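2-oxoglutarate-dependent dioxygenase DAO (Oryza sativa subsp. indica, PDB 6KUN) probably catalyses the irreversible, iron- and 2-oxoglutarate-dependent oxidation of the auxin indole-3-acetic acid to the inactive 2-oxoindole-3-acetic acid. Local coordinates at residues Lys253-Ser258 with Phe275-Tyr280; Ala47-Ala52 with Arg114-Ala119. One frame throughout, in Å; residues are numbered along the deposited sequence.

Contact 1: residues Lys253-Ser258 with Phe275-Tyr280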
# COMPACT_ATOMS: atom_id res chain seq x y z
N LYS B 253 -26.16 23.87 0.16
CA LYS B 253 -27.25 23.30 -0.63
C LYS B 253 -28.03 24.37 -1.40
O LYS B 253 -28.47 24.12 -2.54
CB LYS B 253 -28.21 22.54 0.32
CG LYS B 253 -29.39 21.86 -0.37
CD LYS B 253 -28.89 20.81 -1.33
CE LYS B 253 -30.02 19.92 -1.81
NZ LYS B 253 -29.50 18.88 -2.75
N ASP B 254 -28.24 25.54 -0.81
CA ASP B 254 -28.89 26.65 -1.54
C ASP B 254 -27.93 27.33 -2.52
O ASP B 254 -28.29 28.32 -3.14
CB ASP B 254 -29.50 27.67 -0.56
CG ASP B 254 -28.46 28.46 0.27
OD1 ASP B 254 -27.25 28.44 -0.04
OD2 ASP B 254 -28.89 29.15 1.23
N ASP B 255 -26.72 26.80 -2.68
CA ASP B 255 -25.72 27.25 -3.64
C ASP B 255 -25.15 28.64 -3.36
O ASP B 255 -24.34 29.14 -4.16
CB ASP B 255 -26.24 27.22 -5.06
CG ASP B 255 -25.13 26.96 -6.09
OD1 ASP B 255 -24.33 26.03 -5.88
OD2 ASP B 255 -25.07 27.68 -7.11
N THR B 256 -25.47 29.26 -2.24
CA THR B 256 -24.96 30.61 -2.01
C THR B 256 -23.68 30.61 -1.19
O THR B 256 -23.63 30.04 -0.11
CB THR B 256 -26.00 31.47 -1.28
OG1 THR B 256 -27.08 31.73 -2.15
CG2 THR B 256 -25.39 32.79 -0.84
N VAL B 257 -22.67 31.33 -1.69
CA VAL B 257 -21.40 31.49 -1.00
C VAL B 257 -21.39 32.86 -0.33
O VAL B 257 -21.31 33.90 -1.00
CB VAL B 257 -20.22 31.34 -1.97
CG1 VAL B 257 -18.91 31.47 -1.21
CG2 VAL B 257 -20.30 30.01 -2.72
N SER B 258 -21.43 32.87 1.01
CA SER B 258 -21.34 34.11 1.76
C SER B 258 -20.65 33.89 3.10
O SER B 258 -21.04 33.01 3.87
CB SER B 258 -22.74 34.71 2.01
OG SER B 258 -22.60 35.98 2.65
N PHE B 275 -22.23 35.26 -3.81
CA PHE B 275 -22.38 34.72 -5.14
C PHE B 275 -22.90 33.29 -5.08
O PHE B 275 -22.80 32.59 -4.05
CB PHE B 275 -21.07 34.83 -5.95
CG PHE B 275 -19.90 34.05 -5.38
CD1 PHE B 275 -19.06 34.63 -4.43
CD2 PHE B 275 -19.63 32.77 -5.80
CE1 PHE B 275 -18.00 33.92 -3.91
CE2 PHE B 275 -18.57 32.05 -5.31
CZ PHE B 275 -17.76 32.63 -4.36
N LYS B 276 -23.48 32.86 -6.21
CA LYS B 276 -23.91 31.49 -6.41
C LYS B 276 -22.73 30.67 -6.93
O LYS B 276 -22.10 31.04 -7.93
CB LYS B 276 -25.06 31.42 -7.42
CG LYS B 276 -26.35 32.10 -6.93
CD LYS B 276 -27.01 31.32 -5.78
CE LYS B 276 -28.48 31.69 -5.62
NZ LYS B 276 -29.25 31.60 -6.91
N TYR B 277 -22.48 29.53 -6.28
CA TYR B 277 -21.36 28.68 -6.67
C TYR B 277 -21.43 28.29 -8.14
O TYR B 277 -20.42 28.38 -8.87
CB TYR B 277 -21.36 27.44 -5.78
CG TYR B 277 -20.32 26.44 -6.21
CD1 TYR B 277 -18.98 26.78 -6.18
CD2 TYR B 277 -20.67 25.15 -6.62
CE1 TYR B 277 -18.02 25.89 -6.57
CE2 TYR B 277 -19.71 24.25 -6.99
CZ TYR B 277 -18.38 24.62 -6.98
OH TYR B 277 -17.39 23.72 -7.35
N ASP B 278 -22.62 27.90 -8.59
CA ASP B 278 -22.85 27.60 -9.99
C ASP B 278 -22.34 28.73 -10.88
O ASP B 278 -21.61 28.49 -11.84
CB ASP B 278 -24.33 27.35 -10.25
CG ASP B 278 -24.59 26.73 -11.61
OD1 ASP B 278 -24.18 25.57 -11.83
OD2 ASP B 278 -25.21 27.41 -12.47
N ASP B 279 -22.73 29.96 -10.57
CA ASP B 279 -22.29 31.11 -11.34
C ASP B 279 -20.77 31.26 -11.29
O ASP B 279 -20.15 31.70 -12.26
CB ASP B 279 -22.96 32.39 -10.82
CG ASP B 279 -24.46 32.44 -11.13
OD1 ASP B 279 -24.93 31.63 -11.96
OD2 ASP B 279 -25.16 33.27 -10.50
N TYR B 280 -20.15 30.96 -10.15
CA TYR B 280 -18.70 31.08 -10.09
C TYR B 280 -18.03 30.04 -10.99
O TYR B 280 -17.05 30.35 -11.67
CB TYR B 280 -18.20 30.96 -8.64
CG TYR B 280 -16.71 31.09 -8.57
CD1 TYR B 280 -16.07 32.25 -8.97
CD2 TYR B 280 -15.94 30.01 -8.17
CE1 TYR B 280 -14.69 32.34 -8.95
CE2 TYR B 280 -14.58 30.09 -8.14
CZ TYR B 280 -13.97 31.25 -8.53
OH TYR B 280 -12.60 31.28 -8.50
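A short antiparallel β-ladder, prolonged by an aspartate, joins the segment after the long strand 242-249 to the start of the last helix, 277-287. Val257 and Phe275 form its hydrogen-bonded pair: Val257 N reaches Phe275 O at 2.7 Å, almost along the carbonyl axis, and Phe275 N returns a longer bond to Val257 O at 3.3 Å. The next pair, Thr256 with Lys276, is non-hydrogen-bonded; its side chains lie on one face of the ladder, where the bent lysine chain passes its CD 3.7 Å from Thr256 OG1. Val257 and Phe275 put theirs on the opposite face, alongside each other. With CG in the crowded position between backbone N and carbonyl carbon (chi1 63°), the phenyl ring offers a face to Val257, whose CB stands 3.8 Å from the ring centroid in a CH-pi contact; helix 217-222 touches both side chains through Ala221. Beyond Lys276, the N-cap residue, Asp255 binds the first turn twice. Its carbonyl O accepts a hydrogen bond from Tyr277 N at 2.8 Å, nearly end-on, while its OD2 uses the syn lone pair for Asp278 N at 2.9 Å. OD1 lies at the edge of the Tyr277 ring, in its plane, 3.3 Å from Tyr277 CB. Just before it, Asp254 OD1 accepts from Thr256 N, closing an Asx turn. An alanine in place of Asp255 would remove the carboxylate bond to Asp278 N and would probably loosen the start of the helix. Tyr277 OH is hydrogen-bonded to Ser176 of the auxin pocket, close to the bound indole-3-acetic acid. A carboxylate accepting a first-turn N-H may also be favoured by the helix dipole, consistent with an ionised Asp255 fixing the helix start beside the substrate.

Contact 2: residues Ala47-Ala52 with Arg114-Ala119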
# COMPACT_ATOMS: atom_id res chain seq x y z
N ALA B 47 -7.73 -0.95 1.78
CA ALA B 47 -7.11 -1.95 0.91
C ALA B 47 -8.12 -2.48 -0.11
O ALA B 47 -7.81 -2.69 -1.29
CB ALA B 47 -6.57 -3.12 1.75
N GLU B 48 -9.33 -2.72 0.33
CA GLU B 48 -10.34 -3.23 -0.59
C GLU B 48 -10.67 -2.20 -1.67
O GLU B 48 -10.91 -2.56 -2.83
CB GLU B 48 -11.60 -3.61 0.20
CG GLU B 48 -11.33 -4.66 1.25
CD GLU B 48 -12.50 -4.89 2.17
OE1 GLU B 48 -13.57 -4.29 1.93
OE2 GLU B 48 -12.35 -5.65 3.15
N MET B 49 -10.66 -0.91 -1.31
CA MET B 49 -10.96 0.14 -2.28
C MET B 49 -9.84 0.30 -3.29
O MET B 49 -10.09 0.54 -4.48
CB MET B 49 -11.20 1.46 -1.55
CG MET B 49 -11.51 2.59 -2.47
SD MET B 49 -13.07 2.22 -3.31
CE MET B 49 -13.31 3.77 -4.17
N LYS B 50 -8.58 0.20 -2.85
CA LYS B 50 -7.47 0.28 -3.81
C LYS B 50 -7.61 -0.77 -4.90
O LYS B 50 -7.41 -0.49 -6.08
CB LYS B 50 -6.13 0.12 -3.07
CG LYS B 50 -4.92 0.30 -3.96
CD LYS B 50 -3.61 -0.09 -3.27
CE LYS B 50 -3.27 0.83 -2.10
NZ LYS B 50 -2.30 0.18 -1.16
N ALA B 51 -8.00 -1.99 -4.51
CA ALA B 51 -8.22 -3.06 -5.49
C ALA B 51 -9.45 -2.79 -6.35
O ALA B 51 -9.41 -2.95 -7.58
CB ALA B 51 -8.38 -4.38 -4.75
N ALA B 52 -10.55 -2.36 -5.74
CA ALA B 52 -11.77 -2.10 -6.50
C ALA B 52 -11.55 -1.01 -7.55
O ALA B 52 -11.98 -1.14 -8.70
CB ALA B 52 -12.91 -1.70 -5.56
N ARG B 114 -18.95 -2.87 -6.48
CA ARG B 114 -20.01 -1.88 -6.25
C ARG B 114 -20.19 -1.58 -4.77
O ARG B 114 -20.33 -0.42 -4.37
CB ARG B 114 -21.33 -2.39 -6.88
CG ARG B 114 -21.21 -2.67 -8.42
CD ARG B 114 -22.46 -3.39 -9.01
NE ARG B 114 -23.64 -3.14 -8.20
CZ ARG B 114 -24.43 -4.06 -7.68
NH1 ARG B 114 -24.23 -5.36 -7.90
NH2 ARG B 114 -25.47 -3.68 -6.94
N GLU B 115 -20.22 -2.61 -3.93
CA GLU B 115 -20.39 -2.43 -2.51
C GLU B 115 -19.21 -1.67 -1.90
O GLU B 115 -19.42 -0.86 -0.98
CB GLU B 115 -20.52 -3.79 -1.79
CG GLU B 115 -20.63 -3.66 -0.25
CD GLU B 115 -20.64 -5.00 0.52
OE1 GLU B 115 -20.57 -6.07 -0.13
OE2 GLU B 115 -20.72 -4.96 1.77
N THR B 116 -17.98 -1.97 -2.35
CA THR B 116 -16.80 -1.33 -1.80
C THR B 116 -16.79 0.15 -2.15
O THR B 116 -16.55 0.99 -1.29
CB THR B 116 -15.51 -1.98 -2.32
OG1 THR B 116 -15.41 -3.34 -1.90
CG2 THR B 116 -14.25 -1.22 -1.83
N VAL B 117 -17.12 0.45 -3.40
CA VAL B 117 -17.18 1.83 -3.83
C VAL B 117 -18.23 2.58 -3.03
O VAL B 117 -18.01 3.72 -2.58
CB VAL B 117 -17.45 1.93 -5.34
CG1 VAL B 117 -17.75 3.40 -5.74
CG2 VAL B 117 -16.28 1.43 -6.11
N LYS B 118 -19.37 1.94 -2.81
CA LYS B 118 -20.43 2.57 -2.04
C LYS B 118 -19.95 2.90 -0.64
O LYS B 118 -20.16 4.02 -0.15
CB LYS B 118 -21.65 1.66 -2.01
CG LYS B 118 -22.86 2.23 -1.30
CD LYS B 118 -24.08 1.30 -1.48
CE LYS B 118 -25.30 1.90 -0.81
NZ LYS B 118 -26.56 1.57 -1.52
N ALA B 119 -19.32 1.93 0.03
CA ALA B 119 -18.88 2.14 1.40
C ALA B 119 -17.84 3.24 1.47
O ALA B 119 -17.90 4.11 2.35
CB ALA B 119 -18.34 0.83 1.99
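Thr116 points its methyl group from helix 111-138 straight into the flank of helix 43-57, and the other side chains arrange themselves around that tip. This is a helix-helix crossing on the outside of the jelly-roll core, the N-to-C directions of the two segments 122° apart and their axes 9.3 Å from each other at closest approach. In Thr116, chi1 of -64° sets OG1 beside the backbone N and anti to the carbonyl carbon, and CG2 anti to the backbone N, which carries the methyl outward onto the opposing backbone, 3.6 Å from Met49 CA. Glu48 CB and Ala52 CB, one helical turn apart, both border the methyl, the latter at 4.0 Å. The hydroxyl on the other branch is turned back to its own helix and bonds to His112 O, so the threonine presents carbon to its neighbour while its polar atom is satisfied.

Met49 crosses Thr116 obliquely. Its CG is anti to the backbone N and the chain then bends at chi2 (64°), turning the sulfur toward helix 111-138: SD lies 3.9 Å from Thr116 CG2 and also borders Val117 CA. The same side chain touches Phe153 and Met155 of strand 151-158, joining the helix pair to the main sheet. At the far end of the thioether, Met49 CE meets Val117 CG2 at 4.2 Å.

In the fold
Contacts 1 and 2 share no helix or strand and lie well apart, their centres about 32 Å from each other and their nearest atoms about 18 Å. Contact 2 is mostly buried and joins two helices, 43-57 and 111-138, through van der Waals contacts, a threonine methyl on the opposing backbone among them. Contact 1 is partly buried and relies on backbone polarity: main-chain bonds and a carboxylate join two short strands and a helix start, with charged residues at the surface and Val257, Phe275 and Tyr277 inside. Their places differ accordingly: contact 1 borders the auxin pocket, and contact 2 lies away from the annotated sites.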